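Local coordinates for bile salt hydrolase/transferase (Clostridium perfringens, PDB 2BJF), which hydrolyses the amide bond of glycine- and taurine-conjugated bile salts, releasing free bile acids, and can also join bile acids to amines, at residues Asn125-Asp130 and Val156-Glu161; Asn164-Asn169 and Pro177-His182. One frame throughout, in Å; residues are numbered along the deposited sequence. Where two conformers were deposited one is given.

Contact 1: Asn125-Asp130 and Val156-Glu161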
loop_
_atom_site.group_PDB
_atom_site.type_symbol
_atom_site.label_atom_id
_atom_site.label_comp_id
_atom_site.label_asym_id
_atom_site.label_seq_id
_atom_site.Cartn_x
_atom_site.Cartn_y
_atom_site.Cartn_z
ATOM N N ASN A 125 4.742 -40.459 -8.859
ATOM C CA ASN A 125 5.868 -40.879 -9.691
ATOM C C ASN A 125 5.882 -40.194 -11.064
ATOM O O ASN A 125 6.480 -40.698 -12.016
ATOM C CB ASN A 125 5.873 -42.405 -9.840
ATOM C CG ASN A 125 7.196 -42.943 -10.363
ATOM O OD1 ASN A 125 8.272 -42.507 -9.946
ATOM N ND2 ASN A 125 7.120 -43.896 -11.282
ATOM N N ALA A 126 5.231 -39.036 -11.156
ATOM C CA ALA A 126 5.133 -38.322 -12.427
ATOM C C ALA A 126 6.265 -37.319 -12.642
ATOM O O ALA A 126 6.890 -36.846 -11.688
ATOM C CB ALA A 126 3.774 -37.642 -12.559
ATOM N N ASN A 127 6.521 -37.017 -13.912
ATOM C CA ASN A 127 7.499 -36.018 -14.320
ATOM C C ASN A 127 7.003 -35.298 -15.566
ATOM O O ASN A 127 6.552 -35.938 -16.517
ATOM C CB ASN A 127 8.858 -36.665 -14.599
ATOM C CG ASN A 127 9.871 -35.680 -15.159
ATOM O OD1 ASN A 127 10.331 -34.776 -14.460
ATOM N ND2 ASN A 127 10.222 -35.852 -16.428
ATOM N N ILE A 128 7.083 -33.972 -15.559
ATOM C CA ILE A 128 6.646 -33.182 -16.705
ATOM C C ILE A 128 7.846 -32.829 -17.587
ATOM O O ILE A 128 8.817 -32.227 -17.124
ATOM C CB ILE A 128 5.833 -31.938 -16.270
ATOM C CG1 ILE A 128 4.619 -32.385 -15.445
ATOM C CG2 ILE A 128 5.377 -31.140 -17.487
ATOM C CD1 ILE A 128 3.910 -31.278 -14.694
ATOM N N VAL A 129 7.766 -33.227 -18.855
ATOM C CA VAL A 129 8.888 -33.121 -19.788
ATOM C C VAL A 129 8.629 -32.093 -20.898
ATOM O O VAL A 129 7.526 -32.017 -21.442
ATOM C CB VAL A 129 9.273 -34.522 -20.372
ATOM C CG1 VAL A 129 8.076 -35.206 -21.034
ATOM C CG2 VAL A 129 10.445 -34.419 -21.334
ATOM N N ASP A 130 9.655 -31.307 -21.220
ATOM C CA ASP A 130 9.549 -30.241 -22.217
ATOM C C ASP A 130 9.693 -30.774 -23.649
ATOM O O ASP A 130 10.633 -30.423 -24.369
ATOM C CB ASP A 130 10.583 -29.140 -21.931
ATOM C CG ASP A 130 10.258 -27.819 -22.622
ATOM O OD1 ASP A 130 9.193 -27.705 -23.268
ATOM O OD2 ASP A 130 11.078 -26.883 -22.512
ATOM N N VAL A 156 -0.367 -28.192 -8.851
ATOM C CA VAL A 156 0.756 -28.968 -9.378
ATOM C C VAL A 156 1.817 -28.038 -9.956
ATOM O O VAL A 156 1.555 -27.300 -10.908
ATOM C CB VAL A 156 0.291 -29.969 -10.464
ATOM C CG1 VAL A 156 1.463 -30.805 -10.962
ATOM C CG2 VAL A 156 -0.817 -30.868 -9.927
ATOM N N GLU A 157 3.013 -28.076 -9.372
ATOM C CA GLU A 157 4.119 -27.227 -9.809
ATOM C C GLU A 157 5.408 -28.031 -9.880
ATOM O O GLU A 157 5.834 -28.612 -8.884
ATOM C CB GLU A 157 4.296 -26.033 -8.860
ATOM C CG GLU A 157 3.095 -25.095 -8.819
ATOM C CD GLU A 157 3.253 -23.917 -7.871
ATOM O OE1 GLU A 157 4.107 -23.967 -6.958
ATOM O OE2 GLU A 157 2.497 -22.938 -8.041
ATOM N N GLN A 158 6.023 -28.076 -11.059
ATOM C CA GLN A 158 7.323 -28.723 -11.186
ATOM C C GLN A 158 8.447 -27.701 -11.145
ATOM O O GLN A 158 8.508 -26.788 -11.973
ATOM C CB GLN A 158 7.424 -29.589 -12.444
ATOM C CG GLN A 158 8.692 -30.444 -12.464
ATOM C CD GLN A 158 8.628 -31.597 -13.442
ATOM O OE1 GLN A 158 7.741 -32.448 -13.364
ATOM N NE2 GLN A 158 9.589 -31.645 -14.360
ATOM N N THR A 159 9.328 -27.868 -10.165
ATOM C CA THR A 159 10.494 -27.011 -9.995
ATOM C C THR A 159 11.762 -27.813 -10.297
ATOM O O THR A 159 11.686 -28.986 -10.674
ATOM C CB THR A 159 10.564 -26.440 -8.561
ATOM O OG1 THR A 159 10.660 -27.517 -7.620
ATOM C CG2 THR A 159 9.328 -25.601 -8.250
ATOM N N LYS A 160 12.922 -27.178 -10.132
ATOM C CA LYS A 160 14.214 -27.841 -10.335
ATOM C C LYS A 160 14.473 -28.939 -9.300
ATOM O O LYS A 160 15.308 -29.822 -9.514
ATOM C CB LYS A 160 15.359 -26.817 -10.342
ATOM C CG LYS A 160 15.492 -25.986 -9.069
ATOM C CD LYS A 160 16.588 -24.939 -9.200
ATOM C CE LYS A 160 16.634 -24.035 -7.980
ATOM N NZ LYS A 160 17.597 -22.911 -8.153
ATOM N N GLU A 161 13.745 -28.875 -8.187
ATOM C CA GLU A 161 13.864 -29.846 -7.104
ATOM C C GLU A 161 13.033 -31.101 -7.375
ATOM O O GLU A 161 13.569 -32.211 -7.394
ATOM C CB GLU A 161 13.454 -29.203 -5.774
ATOM C CG GLU A 161 13.708 -30.065 -4.540
ATOM C CD GLU A 161 13.112 -29.478 -3.267
ATOM O OE1 GLU A 161 12.367 -28.475 -3.346
ATOM O OE2 GLU A 161 13.388 -30.028 -2.180
#
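The side-chain amide of Q158 reads the backbone of I128 from both ends: its carbonyl OE1 accepts the amide hydrogen of I128 N at 2.8 Å, while its NE2 faces I128 O at 2.9 Å. The first bond is nearly straight, with an N-H...O angle of 166°, and the donor is tilted somewhat from the carbonyl plane of Q158. The second is weak, bent to 124° at the hydrogen, so OE1 carries the firmer half of the grip. A further weak, bent bond runs from Q158 NE2 to N127 OD1 at 3.2 Å, the two amide planes lying roughly parallel. NE2 also donates to S88 O, so its two hydrogens are shared among three acceptors. N127 points its CB away from strand 156-158, and only its amide end swings back; the ND2 of that amide is held by S90 and N99. Q158 reaches across because CG is anti to its backbone N and the chain beyond stays extended.

Apolar contact is sparse by comparison. I128 directs its CB at the other strand, bringing that atom to 3.5 Å from Q158 OE1, and its CD1 comes only to 4.5 Å from V156 CG1. F105 of helix 105-112 touches both I128 and V156, and L163 of the adjacent strand covers I128 and Q158.

The short strand axes approach to 8.4 Å at 64°, so this is no sheet pairing: backbone bonds join 126-129 to strand 98-101 instead. A buried glutamine thus substitutes for a neighbouring strand at one residue, satisfying the I128 N-H and C=O that face away from strand 98-101.

Contact 2: Asn164-Asn169 and Pro177-His182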
loop_
_atom_site.group_PDB
_atom_site.type_symbol
_atom_site.label_atom_id
_atom_site.label_comp_id
_atom_site.label_asym_id
_atom_site.label_seq_id
_atom_site.Cartn_x
_atom_site.Cartn_y
_atom_site.Cartn_z
ATOM N N ASN A 164 6.000 -30.867 -7.299
ATOM C CA ASN A 164 5.235 -30.566 -6.092
ATOM C C ASN A 164 3.729 -30.656 -6.309
ATOM O O ASN A 164 3.203 -30.145 -7.300
ATOM C CB ASN A 164 5.599 -29.178 -5.552
ATOM C CG ASN A 164 7.018 -29.106 -5.014
ATOM O OD1 ASN A 164 7.769 -28.187 -5.344
ATOM N ND2 ASN A 164 7.390 -30.071 -4.179
ATOM N N VAL A 165 3.047 -31.313 -5.373
ATOM C CA VAL A 165 1.586 -31.402 -5.380
ATOM C C VAL A 165 1.077 -30.872 -4.038
ATOM O O VAL A 165 1.203 -31.540 -3.009
ATOM C CB VAL A 165 1.076 -32.851 -5.630
ATOM C CG1 VAL A 165 -0.450 -32.895 -5.624
ATOM C CG2 VAL A 165 1.608 -33.397 -6.948
ATOM N N PHE A 166 0.524 -29.661 -4.059
ATOM C CA PHE A 166 0.046 -29.000 -2.845
ATOM C C PHE A 166 -1.450 -29.199 -2.651
ATOM O O PHE A 166 -2.219 -29.132 -3.611
ATOM C CB PHE A 166 0.301 -27.491 -2.907
ATOM C CG PHE A 166 1.740 -27.106 -3.102
ATOM C CD1 PHE A 166 2.616 -27.055 -2.021
ATOM C CD2 PHE A 166 2.210 -26.752 -4.364
ATOM C CE1 PHE A 166 3.947 -26.680 -2.198
ATOM C CE2 PHE A 166 3.537 -26.373 -4.550
ATOM C CZ PHE A 166 4.408 -26.340 -3.465
ATOM N N ASP A 167 -1.861 -29.423 -1.405
ATOM C CA ASP A 167 -3.267 -29.300 -1.036
ATOM C C ASP A 167 -3.627 -27.819 -1.036
ATOM O O ASP A 167 -2.951 -27.012 -0.391
ATOM C CB ASP A 167 -3.530 -29.905 0.347
ATOM C CG ASP A 167 -3.537 -31.425 0.338
ATOM O OD1 ASP A 167 -3.540 -32.032 -0.753
ATOM O OD2 ASP A 167 -3.547 -32.017 1.438
ATOM N N ASN A 168 -4.678 -27.465 -1.773
ATOM C CA ASN A 168 -5.106 -26.072 -1.886
ATOM C C ASN A 168 -6.335 -25.784 -1.029
ATOM O O ASN A 168 -7.469 -26.054 -1.435
ATOM C CB ASN A 168 -5.365 -25.704 -3.354
ATOM C CG ASN A 168 -5.610 -24.211 -3.556
ATOM O OD1 ASN A 168 -5.901 -23.476 -2.612
ATOM N ND2 ASN A 168 -5.491 -23.761 -4.798
ATOM N N ASN A 169 -6.093 -25.230 0.156
ATOM C CA ASN A 169 -7.162 -24.877 1.087
ATOM C C ASN A 169 -7.586 -23.412 0.964
ATOM O O ASN A 169 -8.387 -22.919 1.760
ATOM C CB ASN A 169 -6.741 -25.202 2.525
ATOM C CG ASN A 169 -6.551 -26.694 2.758
ATOM O OD1 ASN A 169 -5.518 -27.125 3.274
ATOM N ND2 ASN A 169 -7.545 -27.488 2.375
ATOM N N PRO A 177 5.171 -16.183 -7.735
ATOM C CA PRO A 177 6.015 -17.331 -7.370
ATOM C C PRO A 177 5.255 -18.623 -7.048
ATOM O O PRO A 177 4.073 -18.757 -7.377
ATOM C CB PRO A 177 6.764 -16.841 -6.116
ATOM C CG PRO A 177 6.363 -15.433 -5.901
ATOM C CD PRO A 177 5.092 -15.212 -6.631
ATOM N N THR A 178 5.949 -19.564 -6.408
ATOM C CA THR A 178 5.392 -20.876 -6.073
ATOM C C THR A 178 4.209 -20.770 -5.109
ATOM O O THR A 178 4.037 -19.753 -4.426
ATOM C CB THR A 178 6.465 -21.809 -5.474
ATOM O OG1 THR A 178 6.992 -21.226 -4.276
ATOM C CG2 THR A 178 7.598 -22.042 -6.471
ATOM N N PHE A 179 3.399 -21.826 -5.057
ATOM C CA PHE A 179 2.162 -21.820 -4.273
ATOM C C PHE A 179 2.403 -21.580 -2.782
ATOM O O PHE A 179 1.671 -20.819 -2.145
ATOM C CB PHE A 179 1.366 -23.112 -4.498
ATOM C CG PHE A 179 0.015 -23.117 -3.833
ATOM C CD1 PHE A 179 -1.000 -22.270 -4.277
ATOM C CD2 PHE A 179 -0.245 -23.968 -2.765
ATOM C CE1 PHE A 179 -2.249 -22.272 -3.662
ATOM C CE2 PHE A 179 -1.492 -23.982 -2.147
ATOM C CZ PHE A 179 -2.494 -23.128 -2.594
ATOM N N ASP A 180 3.438 -22.218 -2.239
ATOM C CA ASP A 180 3.793 -22.048 -0.830
ATOM C C ASP A 180 4.181 -20.608 -0.495
ATOM O O ASP A 180 3.959 -20.152 0.630
ATOM C CB ASP A 180 4.900 -23.026 -0.414
ATOM C CG ASP A 180 6.152 -22.896 -1.260
ATOM O OD1 ASP A 180 6.061 -23.047 -2.493
ATOM O OD2 ASP A 180 7.235 -22.654 -0.686
ATOM N N TRP A 181 4.748 -19.896 -1.471
ATOM C CA TRP A 181 5.084 -18.480 -1.295
ATOM C C TRP A 181 3.822 -17.641 -1.097
ATOM O O TRP A 181 3.764 -16.803 -0.195
ATOM C CB TRP A 181 5.910 -17.942 -2.476
ATOM C CG TRP A 181 6.415 -16.541 -2.249
ATOM C CD1 TRP A 181 7.655 -16.179 -1.805
ATOM C CD2 TRP A 181 5.684 -15.319 -2.437
ATOM N NE1 TRP A 181 7.741 -14.810 -1.701
ATOM C CE2 TRP A 181 6.548 -14.258 -2.087
ATOM C CE3 TRP A 181 4.384 -15.020 -2.873
ATOM C CZ2 TRP A 181 6.155 -12.917 -2.154
ATOM C CZ3 TRP A 181 3.993 -13.686 -2.942
ATOM C CH2 TRP A 181 4.877 -12.651 -2.584
ATOM N N HIS A 182 2.819 -17.871 -1.943
ATOM C CA HIS A 182 1.558 -17.132 -1.866
ATOM C C HIS A 182 0.820 -17.417 -0.561
ATOM O O HIS A 182 0.277 -16.503 0.060
ATOM C CB HIS A 182 0.660 -17.457 -3.063
ATOM C CG HIS A 182 1.173 -16.928 -4.366
ATOM N ND1 HIS A 182 1.052 -15.605 -4.733
ATOM C CD2 HIS A 182 1.803 -17.548 -5.392
ATOM C CE1 HIS A 182 1.586 -15.432 -5.929
ATOM N NE2 HIS A 182 2.047 -16.595 -6.352
#
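Strand 163-167, at the end of a large antiparallel sheet of this Ntn hydrolase, meets the first turn of helix 179-186 through two phenylalanines, F166 and F179, whose CA atoms are 7.6 Å apart. Their rings are set obliquely, planes at 46° and centroids 5.6 Å apart, which fits neither a stack nor an edge-to-face pair. The evidence for close packing lies instead in the methylenes. F179 CB sits over one face of the F166 ring, 4.2 Å from its centroid and 29° off the normal, a CH-pi contact. The two side chains run antiparallel alongside each other, so that each CB lies against the other's ring, and F166 CB comes to 3.6 Å from F179 CD2.

A trans first torsion (chi1 -174°) swings the F179 ring past the carbonyl side, toward N168, whose OD1 meets the ring edge near its plane, 3.4 Å from F179 CZ. The N168 amide is turned well out of the plane of that ring and is anchored by backbone: OD1 accepts from I170 N and G171 N, and ND2 donates to V172 O. On the helix side, D180 CB and OD1 border the far end of the F166 ring. D180 OD1 takes the hydroxyl hydrogen of T178 OG1 at 2.7 Å, the donor lying above the carboxylate plane; T178 occupies the N-cap position but makes no capping bond with its side chain.

F229 of helix 225-243 packs against F179, strand 153-158 pairs with the strand bearing F166, and W181, one residue beyond D180, stacks on W181 of a second subunit.

From the N terminus, strand 126-129 comes first, and contact 1 closes a loop of 25 residues when the chain returns in strand 153-158. Contact 2 opens only after that, bridging the 7 residues between 164-169 and 177-182, so the two are in series and do not cross. They meet through consecutive antiparallel strands: E157 O lies 2.8 Å from N164 N, a probable hydrogen bond. E157, whose CB points away from 125-130, also sets its OE1 2.9 Å from F179 N, probably bonding the helix start. Together they tie a two-stranded parallel pair, the sheet edge and helix 179-186.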